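Local coordinates for monoamine oxidase regulatory protein, putative (Archaeoglobus fulgidus, PDB 1Q6W) that is of unconfirmed function but, as a hot dog protein of the MaoC-like dehydratase family, probably acts as a hydratase or dehydratase on thioester substrates, at residues P12-S17 and L154-P159; E22-L27 and G77-V82; T34-F39 and I65-L70. One frame throughout, in Å; residues are numbered along the deposited sequence.

The three contacts run along the length of one hot dog fold. Contact 1 lies at one end, where the chain's two tails meet beside the sheet; contact 2 is near the middle and contact 3 at the far side, its centre about 34 Å from that of contact 1. Helix 68-84 ties contacts 2 and 3 together: its first turn packs against helix 33-43 in contact 3, and its later turns lie against strand 23-30 in contact 2, about 20 Å away between centres. Along the chain, contact 1 spans contact 2, which in turn spans contact 3. Contacts 2 and 3 also touch the second subunit, so the helix serves both the fold and the dimer.

Contact 1 (P12-S17 and L154-P159); sequences PIYFES and LIRKTP
I155 meets F15 at the last stretch of strand 145-156. Its CG1 sits between the backbone N and the carbonyl carbon (chi1 75°), which sends the ethyl arm against F15: I155 CG1 is 3.7 Å from F15 CD1, approaching the edge of the ring near its plane, and the two side chains cross at about a right angle. R156 supplies the polar link. Its carbonyl O takes the N-H of F15 at an N-O distance of 2.7 Å in a fairly straight bond (158°), with the donor tilted out of the carbonyl plane, and the same O lies at the edge of the Y14 ring. K157 then turns its chain alongside F15, both pointing the same way, with K157 CG 3.6 Å from F15 CB; its amine continues beyond the contact to D124, as a salt bridge, and to the backbone O of D126. T158 OG1 meets Y14 CB at 3.4 Å. T158 CG2 and P159 CD lie over one face of the tyrosine ring, and P159 CD makes a CH-pi contact, 4.1 Å from the centroid of the Y14 ring and 24° off its normal. The proline carbon is displaced toward the rim, nearest Y14 CE2 at 3.7 Å. This surface contact thus joins the loop ahead of strand 23-30 to the C-terminal tail. K122 of strand 112-126 makes a cation-pi contact with F15, V132 of strand 129-139 packs on both F15 and I155, and R156 pairs through its backbone with S91, just before strand 92-103.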
loop_
_atom_site.group_PDB
_atom_site.type_symbol
_atom_site.label_atom_id
_atom_site.label_comp_id
_atom_site.label_asym_id
_atom_site.label_seq_id
_atom_site.Cartn_x
_atom_site.Cartn_y
_atom_site.Cartn_z
ATOM N N PRO A 12 26.496 2.457 -6.741
ATOM C CA PRO A 12 25.594 2.704 -5.608
ATOM C C PRO A 12 25.442 4.169 -5.244
ATOM O O PRO A 12 26.339 4.972 -5.477
ATOM C CB PRO A 12 26.221 1.884 -4.475
ATOM C CG PRO A 12 27.681 1.906 -4.813
ATOM C CD PRO A 12 27.683 1.691 -6.314
ATOM N N ILE A 13 24.289 4.505 -4.685
ATOM C CA ILE A 13 24.017 5.869 -4.262
ATOM C C ILE A 13 23.926 5.887 -2.753
ATOM O O ILE A 13 23.169 5.128 -2.167
ATOM C CB ILE A 13 22.683 6.403 -4.822
ATOM C CG1 ILE A 13 21.599 5.331 -4.688
ATOM C CG2 ILE A 13 22.873 6.874 -6.250
ATOM C CD1 ILE A 13 20.216 5.815 -5.067
ATOM N N TYR A 14 24.703 6.756 -2.126
ATOM C CA TYR A 14 24.673 6.857 -0.678
ATOM C C TYR A 14 23.843 8.066 -0.237
ATOM O O TYR A 14 23.472 8.909 -1.051
ATOM C CB TYR A 14 26.100 6.944 -0.135
ATOM C CG TYR A 14 26.954 5.762 -0.523
ATOM C CD1 TYR A 14 27.655 5.744 -1.727
ATOM C CD2 TYR A 14 27.041 4.644 0.304
ATOM C CE1 TYR A 14 28.424 4.639 -2.096
ATOM C CE2 TYR A 14 27.800 3.540 -0.054
ATOM C CZ TYR A 14 28.492 3.543 -1.254
ATOM O OH TYR A 14 29.264 2.456 -1.595
ATOM N N PHE A 15 23.550 8.132 1.054
ATOM C CA PHE A 15 22.758 9.214 1.616
ATOM C C PHE A 15 23.187 10.601 1.137
ATOM O O PHE A 15 22.353 11.413 0.727
ATOM C CB PHE A 15 22.821 9.149 3.140
ATOM C CG PHE A 15 21.909 10.122 3.828
ATOM C CD1 PHE A 15 20.542 10.102 3.590
ATOM C CD2 PHE A 15 22.414 11.047 4.730
ATOM C CE1 PHE A 15 19.695 10.988 4.238
ATOM C CE2 PHE A 15 21.573 11.931 5.379
ATOM C CZ PHE A 15 20.209 11.901 5.132
ATOM N N GLU A 16 24.488 10.867 1.180
ATOM C CA GLU A 16 25.032 12.161 0.775
ATOM C C GLU A 16 24.862 12.480 -0.702
ATOM O O GLU A 16 24.873 13.644 -1.085
ATOM C CB GLU A 16 26.516 12.262 1.162
ATOM C CG GLU A 16 27.222 10.930 1.383
ATOM C CD GLU A 16 26.942 10.324 2.755
ATOM O OE1 GLU A 16 25.778 9.996 3.049
ATOM O OE2 GLU A 16 27.890 10.173 3.549
ATOM N N SER A 17 24.709 11.451 -1.529
ATOM C CA SER A 17 24.531 11.638 -2.971
ATOM C C SER A 17 23.122 12.128 -3.309
ATOM O O SER A 17 22.922 12.814 -4.308
ATOM C CB SER A 17 24.781 10.329 -3.718
ATOM O OG SER A 17 26.097 9.863 -3.510
ATOM N N LEU A 154 15.411 4.196 4.225
ATOM C CA LEU A 154 16.618 4.345 5.017
ATOM C C LEU A 154 17.796 3.964 4.105
ATOM O O LEU A 154 17.919 2.815 3.671
ATOM C CB LEU A 154 16.545 3.431 6.241
ATOM C CG LEU A 154 17.591 3.614 7.332
ATOM C CD1 LEU A 154 17.138 2.938 8.599
ATOM C CD2 LEU A 154 18.895 3.029 6.860
ATOM N N ILE A 155 18.649 4.930 3.786
ATOM C CA ILE A 155 19.771 4.625 2.911
ATOM C C ILE A 155 21.143 4.852 3.551
ATOM O O ILE A 155 21.353 5.794 4.307
ATOM C CB ILE A 155 19.674 5.412 1.580
ATOM C CG1 ILE A 155 20.037 6.861 1.805
ATOM C CG2 ILE A 155 18.246 5.356 1.035
ATOM C CD1 ILE A 155 19.968 7.674 0.535
ATOM N N ARG A 156 22.063 3.952 3.231
ATOM C CA ARG A 156 23.434 3.959 3.732
ATOM C C ARG A 156 24.255 5.202 3.386
ATOM O O ARG A 156 24.135 5.765 2.299
ATOM C CB ARG A 156 24.162 2.726 3.195
ATOM C CG ARG A 156 25.474 2.428 3.866
ATOM C CD ARG A 156 25.398 1.077 4.528
ATOM N NE ARG A 156 25.099 0.042 3.544
ATOM C CZ ARG A 156 24.593 -1.150 3.845
ATOM N NH1 ARG A 156 24.323 -1.468 5.108
ATOM N NH2 ARG A 156 24.362 -2.026 2.878
ATOM N N LYS A 157 25.101 5.611 4.326
ATOM C CA LYS A 157 25.968 6.764 4.127
ATOM C C LYS A 157 27.296 6.293 3.551
ATOM O O LYS A 157 27.692 5.137 3.762
ATOM C CB LYS A 157 26.189 7.509 5.452
ATOM C CG LYS A 157 24.939 8.225 5.941
ATOM C CD LYS A 157 25.208 9.247 7.022
ATOM C CE LYS A 157 25.499 8.586 8.347
ATOM N NZ LYS A 157 25.633 9.607 9.419
ATOM N N THR A 158 27.976 7.178 2.824
ATOM C CA THR A 158 29.256 6.835 2.212
ATOM C C THR A 158 30.272 6.354 3.237
ATOM O O THR A 158 30.337 6.868 4.362
ATOM C CB THR A 158 29.890 8.035 1.482
ATOM O OG1 THR A 158 28.909 8.679 0.667
ATOM C CG2 THR A 158 31.033 7.569 0.585
ATOM N N PRO A 159 31.098 5.371 2.840
ATOM C CA PRO A 159 32.145 4.775 3.670
ATOM C C PRO A 159 33.389 5.671 3.709
ATOM O O PRO A 159 33.693 6.374 2.736
ATOM C CB PRO A 159 32.407 3.454 2.965
ATOM C CG PRO A 159 32.248 3.839 1.528
ATOM C CD PRO A 159 30.988 4.656 1.554
#

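Contact 2 (E22-L27 and G77-V82); sequences EKIEGL and GMVDQV
I24 and V82 make the main apolar contact between strand 23-30 and helix 68-84. The CG2 methyl of I24, anti to the backbone N, does the touching: I24 CG2 is 3.8 Å from V82 CB and about as far from V82 CG1, the two side chains sliding past each other in opposite directions. The same methyl reaches V79 one turn earlier, 4.1 Å from V79 CG1, and so settles between the two valines. I24 thereby presents one branched side chain to two successive turns of the helix.

A second group of contacts brings apolar groups up to the strand backbone. V82 CG2 packs against the carbonyl of E25, 3.5 Å from E25 O, while the side chain of E25 starts off away from the helix. At G26 the backbones themselves come close: the CA atoms of G26 and V79 are 4.7 Å apart, and G26 CA lies 3.7 Å from M78 O. M78, modelled as selenomethionine, lays its chain beside the end of the segment, with CB and SE near the carbonyl O of L27. No hydrogen bond crosses between the two segments, so the contact rests on packing alone. The backbones of I24 and G26 instead pair with A117 and A115 of strand 112-126.

The axes of strand 23-25 and helix segment 77-82 come within 8.0 Å, with 106° between their directions, so the helix runs across the strand. D80 and Q81, on the same helix, pack on F47 and A44 of the second subunit. A long helix laid against a curved antiparallel sheet, here of strand order 1-3-4-5-2, is the defining arrangement of the hot dog fold.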
loop_
_atom_site.group_PDB
_atom_site.type_symbol
_atom_site.label_atom_id
_atom_site.label_comp_id
_atom_site.label_asym_id
_atom_site.label_seq_id
_atom_site.Cartn_x
_atom_site.Cartn_y
_atom_site.Cartn_z
ATOM N N GLU A 22 15.562 16.218 -6.495
ATOM C CA GLU A 22 15.714 15.236 -7.559
ATOM C C GLU A 22 14.371 14.537 -7.755
ATOM O O GLU A 22 13.693 14.180 -6.785
ATOM C CB GLU A 22 16.776 14.205 -7.197
ATOM C CG GLU A 22 18.159 14.784 -6.992
ATOM C CD GLU A 22 19.229 13.709 -6.867
ATOM O OE1 GLU A 22 19.492 13.014 -7.872
ATOM O OE2 GLU A 22 19.807 13.555 -5.767
ATOM N N LYS A 23 13.985 14.349 -9.009
ATOM C CA LYS A 23 12.722 13.710 -9.313
ATOM C C LYS A 23 12.901 12.490 -10.223
ATOM O O LYS A 23 13.731 12.487 -11.123
ATOM C CB LYS A 23 11.760 14.728 -9.962
ATOM C CG LYS A 23 10.379 14.150 -10.256
ATOM C CD LYS A 23 9.417 15.169 -10.844
ATOM C CE LYS A 23 8.930 16.159 -9.800
ATOM N NZ LYS A 23 7.875 17.049 -10.358
ATOM N N ILE A 24 12.110 11.455 -9.970
ATOM C CA ILE A 24 12.149 10.233 -10.760
ATOM C C ILE A 24 10.838 10.103 -11.524
ATOM O O ILE A 24 9.762 10.219 -10.941
ATOM C CB ILE A 24 12.324 8.992 -9.867
ATOM C CG1 ILE A 24 13.639 9.092 -9.098
ATOM C CG2 ILE A 24 12.328 7.740 -10.714
ATOM C CD1 ILE A 24 13.789 8.055 -8.016
ATOM N N GLU A 25 10.934 9.852 -12.827
ATOM C CA GLU A 25 9.763 9.732 -13.682
ATOM C C GLU A 25 9.545 8.270 -14.054
ATOM O O GLU A 25 10.355 7.674 -14.757
ATOM C CB GLU A 25 9.969 10.570 -14.944
ATOM C CG GLU A 25 8.700 11.160 -15.523
ATOM C CD GLU A 25 8.125 12.266 -14.658
ATOM O OE1 GLU A 25 7.778 11.992 -13.493
ATOM O OE2 GLU A 25 8.023 13.413 -15.143
ATOM N N GLY A 26 8.455 7.681 -13.583
ATOM C CA GLY A 26 8.173 6.293 -13.890
ATOM C C GLY A 26 7.561 6.114 -15.274
ATOM O O GLY A 26 7.032 7.065 -15.875
ATOM N N LEU A 27 7.632 4.890 -15.791
ATOM C CA LEU A 27 7.101 4.589 -17.109
ATOM C C LEU A 27 5.596 4.331 -17.000
ATOM O O LEU A 27 5.158 3.500 -16.228
ATOM C CB LEU A 27 7.864 3.376 -17.679
ATOM C CG LEU A 27 7.580 2.739 -19.053
ATOM C CD1 LEU A 27 6.514 1.672 -18.916
ATOM C CD2 LEU A 27 7.192 3.809 -20.071
ATOM N N GLY A 77 6.101 0.894 -7.690
ATOM C CA GLY A 77 6.787 -0.054 -8.526
ATOM C C GLY A 77 7.431 0.548 -9.741
ATOM O O GLY A 77 8.597 0.283 -10.000
HETATM N N MSE A 78 6.702 1.353 -10.499
HETATM C CA MSE A 78 7.304 1.909 -11.691
HETATM C C MSE A 78 8.393 2.930 -11.377
HETATM O O MSE A 78 9.259 3.204 -12.210
HETATM C CB MSE A 78 6.236 2.471 -12.640
HETATM C CG MSE A 78 5.283 3.490 -12.051
HETATM SE SE MSE A 78 3.869 3.981 -13.311
HETATM C CE MSE A 78 2.331 3.448 -12.290
ATOM N N VAL A 79 8.374 3.469 -10.164
ATOM C CA VAL A 79 9.392 4.434 -9.751
ATOM C C VAL A 79 10.657 3.682 -9.376
ATOM O O VAL A 79 11.761 4.092 -9.734
ATOM C CB VAL A 79 8.917 5.283 -8.526
ATOM C CG1 VAL A 79 10.100 5.856 -7.774
ATOM C CG2 VAL A 79 8.027 6.428 -9.016
ATOM N N ASP A 80 10.488 2.578 -8.650
ATOM C CA ASP A 80 11.619 1.769 -8.231
ATOM C C ASP A 80 12.306 1.135 -9.439
ATOM O O ASP A 80 13.521 0.946 -9.451
ATOM C CB ASP A 80 11.167 0.687 -7.259
ATOM C CG ASP A 80 12.323 0.097 -6.473
ATOM O OD1 ASP A 80 13.037 0.859 -5.788
ATOM O OD2 ASP A 80 12.523 -1.131 -6.536
ATOM N N GLN A 81 11.523 0.821 -10.465
ATOM C CA GLN A 81 12.062 0.226 -11.675
ATOM C C GLN A 81 13.147 1.117 -12.286
ATOM O O GLN A 81 14.130 0.618 -12.819
ATOM C CB GLN A 81 10.937 -0.008 -12.677
ATOM C CG GLN A 81 11.231 -1.097 -13.680
ATOM C CD GLN A 81 10.015 -1.448 -14.512
ATOM O OE1 GLN A 81 8.921 -1.619 -13.984
ATOM N NE2 GLN A 81 10.201 -1.562 -15.821
ATOM N N VAL A 82 12.965 2.433 -12.203
ATOM C CA VAL A 82 13.948 3.363 -12.739
ATOM C C VAL A 82 15.229 3.366 -11.895
ATOM O O VAL A 82 16.342 3.386 -12.430
ATOM C CB VAL A 82 13.399 4.794 -12.794
ATOM C CG1 VAL A 82 14.485 5.750 -13.200
ATOM C CG2 VAL A 82 12.262 4.867 -13.785
#

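Contact 3 (T34-F39 and I65-L70); sequences TDIWTF and IAQGML
Q67 stands at the N-cap position of helix 68-84, yet its side chain reaches over to helix 33-43 and hydrogen-bonds a backbone carbonyl there. NE2 of Q67 donates to I36 O at 3.1 Å along a nearly straight N-H (171°), with the acceptor in the plane of the amide. The donor comes in well to the side of the C=O direction and tilted from the carbonyl plane. A bend at chi2 (91°) turns the amide toward the helix, where it is held between two apolar side chains: Q67 OE1 is 3.4 Å from I36 CG2, and Q67 NE2 lies at the edge of the F39 ring, 3.6 Å from CD2. Ring and amide planes stand 76° apart.

F39 carries most of the apolar surface. Its CG is anti to the backbone N, and one face of the ring receives L70, whose CB makes a CH-pi contact 4.1 Å from the centroid of the F39 ring. M69 CB, of a selenomethionine, meets F39 CZ at the far tip of the ring. L70 spreads its branches: CD1 packs against F39, while L70 CD2 lies towards the I36 side chain and near the backbone O of D35.

Every residue that touches here is buried. H50 of helix 48-51 packs against I36 and Q67 and bonds to I65 O, while D35 is tied to R29 by a salt bridge. The second subunit closes on the same place, so the partner chain packs on both helices here, its S73 against F39 and its M69 against M69.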
loop_
_atom_site.group_PDB
_atom_site.type_symbol
_atom_site.label_atom_id
_atom_site.label_comp_id
_atom_site.label_asym_id
_atom_site.label_seq_id
_atom_site.Cartn_x
_atom_site.Cartn_y
_atom_site.Cartn_z
ATOM N N THR A 34 -7.283 -7.282 -15.744
ATOM C CA THR A 34 -6.328 -8.274 -15.261
ATOM C C THR A 34 -5.579 -7.753 -14.024
ATOM O O THR A 34 -5.328 -8.504 -13.065
ATOM C CB THR A 34 -5.311 -8.642 -16.378
ATOM O OG1 THR A 34 -6.013 -9.264 -17.461
ATOM C CG2 THR A 34 -4.239 -9.617 -15.860
ATOM N N ASP A 35 -5.219 -6.472 -14.063
ATOM C CA ASP A 35 -4.537 -5.817 -12.950
ATOM C C ASP A 35 -5.420 -5.860 -11.707
ATOM O O ASP A 35 -4.972 -6.279 -10.626
ATOM C CB ASP A 35 -4.233 -4.348 -13.285
ATOM C CG ASP A 35 -2.969 -4.174 -14.105
ATOM O OD1 ASP A 35 -2.917 -3.234 -14.936
ATOM O OD2 ASP A 35 -2.015 -4.968 -13.914
ATOM N N ILE A 36 -6.669 -5.417 -11.869
ATOM C CA ILE A 36 -7.627 -5.382 -10.764
ATOM C C ILE A 36 -7.833 -6.774 -10.186
ATOM O O ILE A 36 -7.735 -6.972 -8.971
ATOM C CB ILE A 36 -9.035 -4.872 -11.204
ATOM C CG1 ILE A 36 -8.940 -3.551 -11.959
ATOM C CG2 ILE A 36 -9.911 -4.693 -9.997
ATOM C CD1 ILE A 36 -8.456 -2.442 -11.158
ATOM N N TRP A 37 -8.137 -7.735 -11.058
ATOM C CA TRP A 37 -8.357 -9.099 -10.605
ATOM C C TRP A 37 -7.134 -9.738 -9.935
ATOM O O TRP A 37 -7.251 -10.441 -8.933
ATOM C CB TRP A 37 -8.862 -9.965 -11.760
ATOM C CG TRP A 37 -10.358 -10.109 -11.692
ATOM C CD1 TRP A 37 -11.058 -11.214 -11.286
ATOM C CD2 TRP A 37 -11.328 -9.068 -11.868
ATOM N NE1 TRP A 37 -12.393 -10.917 -11.189
ATOM C CE2 TRP A 37 -12.587 -9.608 -11.533
ATOM C CE3 TRP A 37 -11.252 -7.727 -12.272
ATOM C CZ2 TRP A 37 -13.765 -8.857 -11.582
ATOM C CZ3 TRP A 37 -12.421 -6.981 -12.322
ATOM C CH2 TRP A 37 -13.668 -7.549 -11.974
ATOM N N THR A 38 -5.955 -9.486 -10.470
ATOM C CA THR A 38 -4.770 -10.040 -9.865
ATOM C C THR A 38 -4.637 -9.529 -8.433
ATOM O O THR A 38 -4.344 -10.296 -7.499
ATOM C CB THR A 38 -3.516 -9.657 -10.668
ATOM O OG1 THR A 38 -3.583 -10.277 -11.961
ATOM C CG2 THR A 38 -2.263 -10.099 -9.950
ATOM N N PHE A 39 -4.845 -8.229 -8.254
ATOM C CA PHE A 39 -4.717 -7.659 -6.926
ATOM C C PHE A 39 -5.768 -8.271 -6.007
ATOM O O PHE A 39 -5.481 -8.601 -4.859
ATOM C CB PHE A 39 -4.870 -6.149 -6.966
ATOM C CG PHE A 39 -4.444 -5.480 -5.704
ATOM C CD1 PHE A 39 -3.095 -5.320 -5.414
ATOM C CD2 PHE A 39 -5.388 -5.040 -4.776
ATOM C CE1 PHE A 39 -2.698 -4.736 -4.219
ATOM C CE2 PHE A 39 -4.995 -4.454 -3.583
ATOM C CZ PHE A 39 -3.656 -4.304 -3.306
ATOM N N ILE A 65 -13.882 0.528 -10.370
ATOM C CA ILE A 65 -12.604 1.241 -10.332
ATOM C C ILE A 65 -11.472 0.426 -9.689
ATOM O O ILE A 65 -11.704 -0.542 -8.956
ATOM C CB ILE A 65 -12.725 2.580 -9.554
ATOM C CG1 ILE A 65 -13.065 2.322 -8.080
ATOM C CG2 ILE A 65 -13.792 3.442 -10.166
ATOM C CD1 ILE A 65 -13.040 3.603 -7.205
ATOM N N ALA A 66 -10.237 0.841 -9.951
ATOM C CA ALA A 66 -9.087 0.145 -9.400
ATOM C C ALA A 66 -8.977 0.344 -7.902
ATOM O O ALA A 66 -9.468 1.325 -7.374
ATOM C CB ALA A 66 -7.815 0.631 -10.078
ATOM N N GLN A 67 -8.332 -0.593 -7.218
ATOM C CA GLN A 67 -8.160 -0.476 -5.789
ATOM C C GLN A 67 -7.096 0.575 -5.533
ATOM O O GLN A 67 -6.114 0.650 -6.264
ATOM C CB GLN A 67 -7.724 -1.808 -5.182
ATOM C CG GLN A 67 -8.669 -2.953 -5.465
ATOM C CD GLN A 67 -8.305 -3.725 -6.742
ATOM O OE1 GLN A 67 -7.896 -3.123 -7.751
ATOM N NE2 GLN A 67 -8.472 -5.058 -6.708
ATOM N N GLY A 68 -7.283 1.393 -4.498
ATOM C CA GLY A 68 -6.289 2.403 -4.180
ATOM C C GLY A 68 -4.947 1.777 -3.864
ATOM O O GLY A 68 -3.920 2.305 -4.283
HETATM N N MSE A 69 -4.946 0.668 -3.115
HETATM C CA MSE A 69 -3.695 -0.022 -2.801
HETATM C C MSE A 69 -3.006 -0.511 -4.077
HETATM O O MSE A 69 -1.776 -0.584 -4.123
HETATM C CB MSE A 69 -3.947 -1.210 -1.877
HETATM C CG MSE A 69 -4.143 -0.820 -0.422
HETATM SE SE MSE A 69 -2.669 0.198 0.266
HETATM C CE MSE A 69 -1.355 -1.211 0.426
ATOM N N LEU A 70 -3.799 -0.844 -5.107
ATOM C CA LEU A 70 -3.242 -1.298 -6.364
ATOM C C LEU A 70 -2.512 -0.146 -7.053
ATOM O O LEU A 70 -1.368 -0.287 -7.506
ATOM C CB LEU A 70 -4.336 -1.842 -7.282
ATOM C CG LEU A 70 -3.870 -2.141 -8.715
ATOM C CD1 LEU A 70 -2.794 -3.230 -8.707
ATOM C CD2 LEU A 70 -5.057 -2.532 -9.555
#